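Side-chain contacts in glutamate ABC superfamily ATP binding cassette transporter, binding protein (Enterococcus faecium DO, PDB 5EYF), which binds L-glutamate and probably delivers it to an ABC transporter as its extracellular solute-binding component: residues A162-Q167 / D183-Y188; K51-D56 / N216-E221; L109-K112 / Q116-S119. One frame throughout, in Å; residues are numbered along the deposited sequence. Where two conformers were deposited one is given.

Contact 1. Residues A162-Q167 / D183-Y188; sequences ALQSGQ and DENPEY
Tyr188 reaches from the start of strand 188-191 to the last turn of helix 156-164, where Leu163 and Gln164 meet its ring and hydroxyl. The apolar part belongs to Leu163. Its CD2 lies 3.8 Å from Tyr188 CD1, and its CG also comes near CE1. Leu163 and Tyr188 run past each other in opposite directions. The methyl approaches the ring obliquely.

Gln164 packs with its aliphatic part. Its CA is 3.2 Å from Tyr188 OH, and its CG is 3.5 Å from the same oxygen. With Gln164 CG anti to the carbonyl carbon (chi1 -74°) and the chain extended beyond it, the side chain crosses the tyrosine at about a right angle. The amide and ring planes are 71° apart.

The polar link runs through water. In the Gln164 conformer described, one of two, a water accepts from Gln164 NE2 at 3.1 Å and also bonds Tyr188 OH at 3.2 Å, in the ring plane at its edge. The bridge need not persist in the other conformer. Gln164 NE2 stands 3.7 Å from Asn185 OD1, too far for a hydrogen bond. Asn185 ND2 instead bonds the carbonyl of Ile181.

A Schellman motif with Gly166 as its C-prime residue ends the helix. Phe160 meets the Tyr188 ring edge-to-face. Apolar groups thus hold the ring, while its hydroxyl lies against aliphatic Gln164 atoms and takes a water as hydrogen-bond partner.

Contact 2. Residues K51-D56 / N216-E221; sequences KKILGD and NQALEE
Lys52 lies along helix 209-225, touching first Ala218 and then Glu221, one turn further on. Its CB is 3.5 Å from Ala218 CB. The small alanine lets the two helix backbones come close, with the CA atoms of Lys52 and Ala218 5.3 Å apart. Lys52 CG sits 4.0 Å from Ala218 O. The chain bends at chi2 (-57°), which turns it along the neighbouring helix. CD then comes within 3.5 Å of Glu221 OE1, and CE packs against Glu221 CB at 4.0 Å.

At the tip, NZ stays 4.3 Å from Glu221 OE1, too far for a salt bridge. A water accepts from NZ and lies close to the carboxylate. The direct ionic partner of Lys52 NZ is Asp225, a turn further along the same helix. A second water donates to both Lys52 O and Glu221 OE1. Gln217 NE2 donates to the anti lone pair of Glu221 OE2 over 3.3 Å, nearly straight at 164°, which would help fix the carboxylate.

Ile53 CG1 reaches Ala218 CB at 4.1 Å. The contact joins the C-terminal end of helix 41-54 to helix 209-225. Ile53 also packs on Leu8 of helix 7-14, and Ala218 on Ile49 of helix 41-54.

Contact 3. Residues L109-K112 / Q116-S119; sequences LLVK and QIKS
Leu109 and Val111, on the extended strand 103-112, face the irregular segment 116-119 across CA separations of 7.0 Å (Leu109 to Ser119) and 7.4 Å (Val111 to Ile117). Strand 103-112 belongs to the mixed sheet in one lobe of the two-lobed type II periplasmic binding protein fold. The chain leaves the strand and folds back over the side of the sheet from which Leu109 and Val111 project.

Ile117 fills the middle of the contact with its CG2 methyl. That methyl is anti to the backbone N, as chi1 of -67° puts CG1 anti to the carbonyl carbon. It touches Val111 CG1 and Leu109 CD1, each at 4.0 Å. Val111 and Ile117 meet at a slant. The other methyl of Val111, CG2, approaches the backbone of Ile117, 4.0 Å from its O.

Ser119 takes part through its backbone, since its CB points away from the strand and its OG accepts from Asp121 N. The strand itself is hydrogen-bonded through its backbone to neighbouring strands, Leu109 with Val191 and Val111 with Glu189. Segment 116-119 also lies at the subunit interface, where Lys118 forms a salt bridge with Asp122 of the second subunit and Ser119 packs on Ser119 of that subunit.

The end of Leu109 rests on the carbonyl group of Ser119, with CD1 3.5 Å from Ser119 C.

Contacts 1 and 3 share one lobe and touch: their centres are 11 Å apart, and Leu163 and Tyr188 of contact 1 pack on strand 103-112, which carries half of contact 3. Contact 2 lies on the opposite side of the chain's centre, with its centre about 40 Å from those of the others, and joins two helices distant in sequence. Contact 3 is buried and purely apolar between side chains. Contacts 1 and 2 are partly buried, and each sets water-mediated polar links beside an apolar patch. In contact 1 the bridge involves neutral groups and depends on one conformer; in contact 2 a water joins a backbone carbonyl to a carboxylate. Contact 3 alone reaches the second subunit.

Contact 1. Residues A162-Q167 / D183-Y188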
loop_
_atom_site.group_PDB
_atom_site.type_symbol
_atom_site.label_atom_id
_atom_site.label_comp_id
_atom_site.label_asym_id
_atom_site.label_seq_id
_atom_site.Cartn_x
_atom_site.Cartn_y
_atom_site.Cartn_z
ATOM N N ALA B 162 27.709 -4.042 -8.200
ATOM C CA ALA B 162 27.533 -4.481 -9.578
ATOM C C ALA B 162 26.906 -3.375 -10.415
ATOM O O ALA B 162 27.297 -3.165 -11.571
ATOM C CB ALA B 162 26.692 -5.750 -9.641
ATOM N N LEU B 163 25.957 -2.634 -9.839
ATOM C CA LEU B 163 25.396 -1.487 -10.550
ATOM C C LEU B 163 26.475 -0.441 -10.801
ATOM O O LEU B 163 26.595 0.097 -11.913
ATOM C CB LEU B 163 24.231 -0.882 -9.749
ATOM C CG LEU B 163 23.552 0.296 -10.443
ATOM C CD1 LEU B 163 22.820 -0.159 -11.708
ATOM C CD2 LEU B 163 22.552 0.980 -9.490
ATOM N N GLN B 164 27.299 -0.171 -9.778
ATOM C CA GLN B 164 28.305 0.883 -9.869
ATOM C C GLN B 164 29.328 0.584 -10.959
ATOM O O GLN B 164 29.799 1.503 -11.638
ATOM C CB GLN B 164 29.009 1.066 -8.514
ATOM C CG GLN B 164 28.179 1.786 -7.404
ATOM C CD GLN B 164 29.006 1.970 -6.122
ATOM O OE1 GLN B 164 29.396 0.994 -5.474
ATOM N NE2 GLN B 164 29.304 3.217 -5.777
ATOM N N SER B 165 29.678 -0.690 -11.148
ATOM C CA SER B 165 30.666 -1.112 -12.140
ATOM C C SER B 165 30.026 -1.577 -13.447
ATOM O O SER B 165 30.703 -2.194 -14.283
ATOM C CB SER B 165 31.566 -2.212 -11.555
ATOM O OG SER B 165 30.786 -3.298 -11.096
ATOM N N GLY B 166 28.737 -1.281 -13.647
ATOM C CA GLY B 166 28.151 -1.451 -14.959
ATOM C C GLY B 166 27.828 -2.871 -15.313
ATOM O O GLY B 166 27.624 -3.177 -16.495
ATOM N N GLN B 167 27.787 -3.760 -14.320
ATOM C CA GLN B 167 27.480 -5.158 -14.575
ATOM C C GLN B 167 26.002 -5.358 -14.812
ATOM O O GLN B 167 25.596 -6.385 -15.371
ATOM C CB GLN B 167 27.958 -5.994 -13.390
ATOM C CG GLN B 167 29.438 -5.683 -13.101
ATOM C CD GLN B 167 30.076 -6.571 -12.057
ATOM O OE1 GLN B 167 29.392 -7.199 -11.264
ATOM N NE2 GLN B 167 31.399 -6.643 -12.071
ATOM N N ASP B 183 20.673 7.728 -0.834
ATOM C CA ASP B 183 21.213 8.745 0.064
ATOM C C ASP B 183 22.724 8.596 0.208
ATOM O O ASP B 183 23.447 9.591 0.317
ATOM C CB ASP B 183 20.534 8.663 1.433
ATOM C CG ASP B 183 19.083 9.140 1.419
ATOM O OD1 ASP B 183 18.674 9.866 0.481
ATOM O OD2 ASP B 183 18.345 8.799 2.370
ATOM N N GLU B 184 23.226 7.360 0.198
ATOM C CA GLU B 184 24.664 7.161 0.309
ATOM C C GLU B 184 25.407 7.440 -0.992
ATOM O O GLU B 184 26.630 7.589 -0.962
ATOM C CB GLU B 184 24.977 5.733 0.752
ATOM C CG GLU B 184 24.327 5.321 2.042
ATOM C CD GLU B 184 24.711 6.211 3.204
ATOM O OE1 GLU B 184 24.130 7.309 3.336
ATOM O OE2 GLU B 184 25.598 5.811 3.985
ATOM N N ASN B 185 24.720 7.498 -2.130
ATOM C CA ASN B 185 25.401 7.482 -3.425
ATOM C C ASN B 185 24.736 8.426 -4.416
ATOM O O ASN B 185 23.877 8.023 -5.210
ATOM C CB ASN B 185 25.468 6.059 -3.974
ATOM C CG ASN B 185 26.131 5.095 -2.995
ATOM O OD1 ASN B 185 27.338 4.849 -3.060
ATOM N ND2 ASN B 185 25.339 4.532 -2.098
ATOM N N PRO B 186 25.165 9.690 -4.440
ATOM C CA PRO B 186 24.440 10.718 -5.209
ATOM C C PRO B 186 24.518 10.575 -6.729
ATOM O O PRO B 186 23.782 11.286 -7.423
ATOM C CB PRO B 186 25.098 12.025 -4.745
ATOM C CG PRO B 186 26.428 11.619 -4.199
ATOM C CD PRO B 186 26.223 10.269 -3.595
ATOM N N GLU B 187 25.363 9.703 -7.273
ATOM C CA GLU B 187 25.377 9.498 -8.716
ATOM C C GLU B 187 24.193 8.674 -9.204
ATOM O O GLU B 187 24.060 8.477 -10.420
ATOM C CB GLU B 187 26.672 8.804 -9.147
ATOM C CG GLU B 187 27.904 9.677 -9.148
ATOM C CD GLU B 187 29.102 8.941 -9.713
ATOM O OE1 GLU B 187 30.138 8.867 -9.022
ATOM O OE2 GLU B 187 28.993 8.422 -10.850
ATOM N N TYR B 188 23.360 8.173 -8.290
ATOM C CA TYR B 188 22.290 7.231 -8.597
ATOM C C TYR B 188 20.964 7.781 -8.097
ATOM O O TYR B 188 20.921 8.523 -7.115
ATOM C CB TYR B 188 22.575 5.871 -7.965
ATOM C CG TYR B 188 23.859 5.323 -8.507
ATOM C CD1 TYR B 188 23.855 4.497 -9.618
ATOM C CD2 TYR B 188 25.081 5.673 -7.950
ATOM C CE1 TYR B 188 25.013 4.021 -10.147
ATOM C CE2 TYR B 188 26.242 5.212 -8.482
ATOM C CZ TYR B 188 26.200 4.385 -9.585
ATOM O OH TYR B 188 27.361 3.915 -10.117
HETATM O O HOH W 1 29.523 5.202 -8.131
#

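Contact 2. Residues K51-D56 / N216-E221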
loop_
_atom_site.group_PDB
_atom_site.type_symbol
_atom_site.label_atom_id
_atom_site.label_comp_id
_atom_site.label_asym_id
_atom_site.label_seq_id
_atom_site.Cartn_x
_atom_site.Cartn_y
_atom_site.Cartn_z
ATOM N N LYS B 51 7.830 -3.020 24.443
ATOM C CA LYS B 51 7.421 -2.289 25.645
ATOM C C LYS B 51 5.903 -2.310 25.842
ATOM O O LYS B 51 5.424 -2.318 26.990
ATOM C CB LYS B 51 7.941 -0.848 25.586
ATOM C CG LYS B 51 9.472 -0.727 25.617
ATOM C CD LYS B 51 10.082 -1.381 26.862
ATOM C CE LYS B 51 11.551 -0.963 27.038
ATOM N NZ LYS B 51 12.287 -1.749 28.085
ATOM N N LYS B 52 5.127 -2.301 24.758
ATOM C CA LYS B 52 3.679 -2.446 24.903
ATOM C C LYS B 52 3.313 -3.822 25.452
ATOM O O LYS B 52 2.426 -3.943 26.307
ATOM C CB LYS B 52 2.975 -2.219 23.557
ATOM C CG LYS B 52 3.091 -0.807 22.975
ATOM C CD LYS B 52 2.577 0.258 23.924
ATOM C CE LYS B 52 2.386 1.570 23.181
ATOM N NZ LYS B 52 2.097 2.642 24.193
ATOM N N ILE B 53 3.959 -4.882 24.956
ATOM C CA ILE B 53 3.548 -6.227 25.338
ATOM C C ILE B 53 3.987 -6.534 26.759
ATOM O O ILE B 53 3.197 -7.013 27.589
ATOM C CB ILE B 53 4.106 -7.262 24.339
ATOM C CG1 ILE B 53 3.543 -6.998 22.948
ATOM C CG2 ILE B 53 3.840 -8.720 24.822
ATOM C CD1 ILE B 53 4.042 -7.999 21.891
ATOM N N LEU B 54 5.259 -6.274 27.059
ATOM C CA LEU B 54 5.861 -6.674 28.317
ATOM C C LEU B 54 5.881 -5.566 29.351
ATOM O O LEU B 54 6.143 -5.845 30.527
ATOM C CB LEU B 54 7.297 -7.142 28.074
ATOM C CG LEU B 54 7.460 -8.320 27.115
ATOM C CD1 LEU B 54 8.938 -8.734 27.022
ATOM C CD2 LEU B 54 6.574 -9.507 27.553
ATOM N N GLY B 55 5.643 -4.333 28.952
ATOM C CA GLY B 55 5.744 -3.229 29.880
ATOM C C GLY B 55 7.126 -2.615 29.890
ATOM O O GLY B 55 8.027 -2.986 29.126
ATOM N N ASP B 56 7.277 -1.661 30.815
ATOM C CA ASP B 56 8.413 -0.739 30.836
ATOM C C ASP B 56 9.754 -1.442 30.755
ATOM O O ASP B 56 10.662 -0.981 30.054
ATOM C CB ASP B 56 8.400 0.095 32.117
ATOM C CG ASP B 56 7.465 1.265 32.044
ATOM O OD1 ASP B 56 6.970 1.572 30.932
ATOM O OD2 ASP B 56 7.248 1.882 33.110
ATOM N N ASN B 216 -0.442 -7.330 17.449
ATOM C CA ASN B 216 -1.410 -6.443 16.795
ATOM C C ASN B 216 -1.983 -5.418 17.762
ATOM O O ASN B 216 -2.206 -4.263 17.383
ATOM C CB ASN B 216 -2.541 -7.250 16.154
ATOM C CG ASN B 216 -2.149 -7.779 14.802
ATOM O OD1 ASN B 216 -1.274 -7.208 14.140
ATOM N ND2 ASN B 216 -2.750 -8.887 14.391
ATOM N N GLN B 217 -2.217 -5.823 19.012
ATOM C CA GLN B 217 -2.705 -4.884 20.008
ATOM C C GLN B 217 -1.667 -3.811 20.290
ATOM O O GLN B 217 -2.005 -2.635 20.448
ATOM C CB GLN B 217 -3.057 -5.649 21.292
ATOM C CG GLN B 217 -3.517 -4.786 22.458
ATOM C CD GLN B 217 -4.844 -4.116 22.203
ATOM O OE1 GLN B 217 -5.678 -4.637 21.469
ATOM N NE2 GLN B 217 -5.050 -2.949 22.812
ATOM N N ALA B 218 -0.394 -4.208 20.367
ATOM C CA ALA B 218 0.689 -3.251 20.564
ATOM C C ALA B 218 0.715 -2.217 19.443
ATOM O O ALA B 218 0.791 -1.009 19.701
ATOM C CB ALA B 218 2.022 -3.993 20.655
ATOM N N LEU B 219 0.627 -2.680 18.184
ATOM C CA LEU B 219 0.585 -1.757 17.051
ATOM C C LEU B 219 -0.614 -0.830 17.146
ATOM O O LEU B 219 -0.486 0.375 16.917
ATOM C CB LEU B 219 0.541 -2.517 15.715
ATOM C CG LEU B 219 1.857 -3.177 15.304
ATOM C CD1 LEU B 219 1.594 -4.162 14.161
ATOM C CD2 LEU B 219 2.848 -2.093 14.901
ATOM N N GLU B 220 -1.790 -1.380 17.468
ATOM C CA GLU B 220 -2.978 -0.544 17.662
ATOM C C GLU B 220 -2.705 0.575 18.661
ATOM O O GLU B 220 -3.010 1.742 18.408
ATOM C CB GLU B 220 -4.155 -1.401 18.135
ATOM C CG GLU B 220 -5.475 -0.643 18.241
ATOM C CD GLU B 220 -6.655 -1.544 18.605
ATOM O OE1 GLU B 220 -6.432 -2.726 18.951
ATOM O OE2 GLU B 220 -7.810 -1.071 18.544
ATOM N N GLU B 221 -2.122 0.225 19.804
ATOM C CA GLU B 221 -1.850 1.212 20.842
ATOM C C GLU B 221 -0.857 2.264 20.358
ATOM O O GLU B 221 -0.995 3.451 20.685
ATOM C CB GLU B 221 -1.318 0.492 22.078
ATOM C CG GLU B 221 -2.381 -0.292 22.870
ATOM C CD GLU B 221 -1.794 -1.037 24.070
ATOM O OE1 GLU B 221 -0.770 -0.572 24.633
ATOM O OE2 GLU B 221 -2.358 -2.094 24.449
HETATM O O HOH W 2 -0.543 1.784 25.255
HETATM O O HOH W 3 0.410 -1.445 26.844
#

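Contact 3. Residues L109-K112 / Q116-S119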
loop_
_atom_site.group_PDB
_atom_site.type_symbol
_atom_site.label_atom_id
_atom_site.label_comp_id
_atom_site.label_asym_id
_atom_site.label_seq_id
_atom_site.Cartn_x
_atom_site.Cartn_y
_atom_site.Cartn_z
ATOM N N LEU B 109 13.139 0.983 -9.185
ATOM C CA LEU B 109 14.391 0.862 -9.924
ATOM C C LEU B 109 15.366 1.943 -9.505
ATOM O O LEU B 109 14.993 3.107 -9.384
ATOM C CB LEU B 109 14.195 1.030 -11.420
ATOM C CG LEU B 109 13.316 0.028 -12.151
ATOM C CD1 LEU B 109 13.302 0.323 -13.654
ATOM C CD2 LEU B 109 13.753 -1.409 -11.885
ATOM N N LEU B 110 16.632 1.562 -9.359
ATOM C CA LEU B 110 17.727 2.497 -9.143
ATOM C C LEU B 110 18.670 2.412 -10.338
ATOM O O LEU B 110 19.058 1.310 -10.740
ATOM C CB LEU B 110 18.478 2.135 -7.849
ATOM C CG LEU B 110 19.630 3.037 -7.390
ATOM C CD1 LEU B 110 19.051 4.212 -6.645
ATOM C CD2 LEU B 110 20.645 2.286 -6.510
ATOM N N VAL B 111 19.009 3.566 -10.921
ATOM C CA VAL B 111 19.901 3.651 -12.074
ATOM C C VAL B 111 20.897 4.778 -11.837
ATOM O O VAL B 111 20.694 5.645 -10.985
ATOM C CB VAL B 111 19.114 3.895 -13.398
ATOM C CG1 VAL B 111 18.136 2.754 -13.673
ATOM C CG2 VAL B 111 18.362 5.211 -13.343
ATOM N N LYS B 112 21.990 4.759 -12.601
ATOM C CA LYS B 112 22.869 5.919 -12.648
ATOM C C LYS B 112 22.130 7.093 -13.289
ATOM O O LYS B 112 21.477 6.941 -14.325
ATOM C CB LYS B 112 24.128 5.588 -13.449
ATOM C CG LYS B 112 25.167 6.695 -13.509
ATOM C CD LYS B 112 26.343 6.255 -14.372
ATOM C CE LYS B 112 27.144 7.442 -14.877
ATOM N NZ LYS B 112 28.272 7.754 -13.968
ATOM N N GLN B 116 19.205 5.922 -19.830
ATOM C CA GLN B 116 18.049 5.903 -20.716
ATOM C C GLN B 116 16.845 5.212 -20.074
ATOM O O GLN B 116 15.707 5.465 -20.487
ATOM C CB GLN B 116 18.457 5.224 -22.032
ATOM C CG GLN B 116 17.438 5.229 -23.172
ATOM C CD GLN B 116 17.031 6.616 -23.633
ATOM O OE1 GLN B 116 15.886 6.821 -24.021
ATOM N NE2 GLN B 116 17.959 7.569 -23.595
ATOM N N ILE B 117 17.067 4.378 -19.059
ATOM C CA ILE B 117 16.005 3.645 -18.366
ATOM C C ILE B 117 15.272 4.601 -17.428
ATOM O O ILE B 117 15.872 5.156 -16.504
ATOM C CB ILE B 117 16.597 2.447 -17.598
ATOM C CG1 ILE B 117 17.151 1.420 -18.598
ATOM C CG2 ILE B 117 15.575 1.810 -16.644
ATOM C CD1 ILE B 117 17.994 0.333 -17.966
ATOM N N LYS B 118 13.963 4.791 -17.656
ATOM C CA LYS B 118 13.163 5.721 -16.867
ATOM C C LYS B 118 12.082 5.049 -16.040
ATOM O O LYS B 118 11.456 5.716 -15.201
ATOM C CB LYS B 118 12.467 6.748 -17.767
ATOM C CG LYS B 118 13.329 7.378 -18.836
ATOM C CD LYS B 118 12.391 7.878 -19.921
ATOM C CE LYS B 118 13.077 8.809 -20.906
ATOM N NZ LYS B 118 12.061 9.578 -21.693
ATOM N N SER B 119 11.822 3.775 -16.275
ATOM C CA SER B 119 10.786 3.056 -15.558
ATOM C C SER B 119 10.910 1.589 -15.918
ATOM O O SER B 119 11.703 1.198 -16.785
ATOM C CB SER B 119 9.391 3.563 -15.915
ATOM O OG SER B 119 8.957 2.987 -17.138
#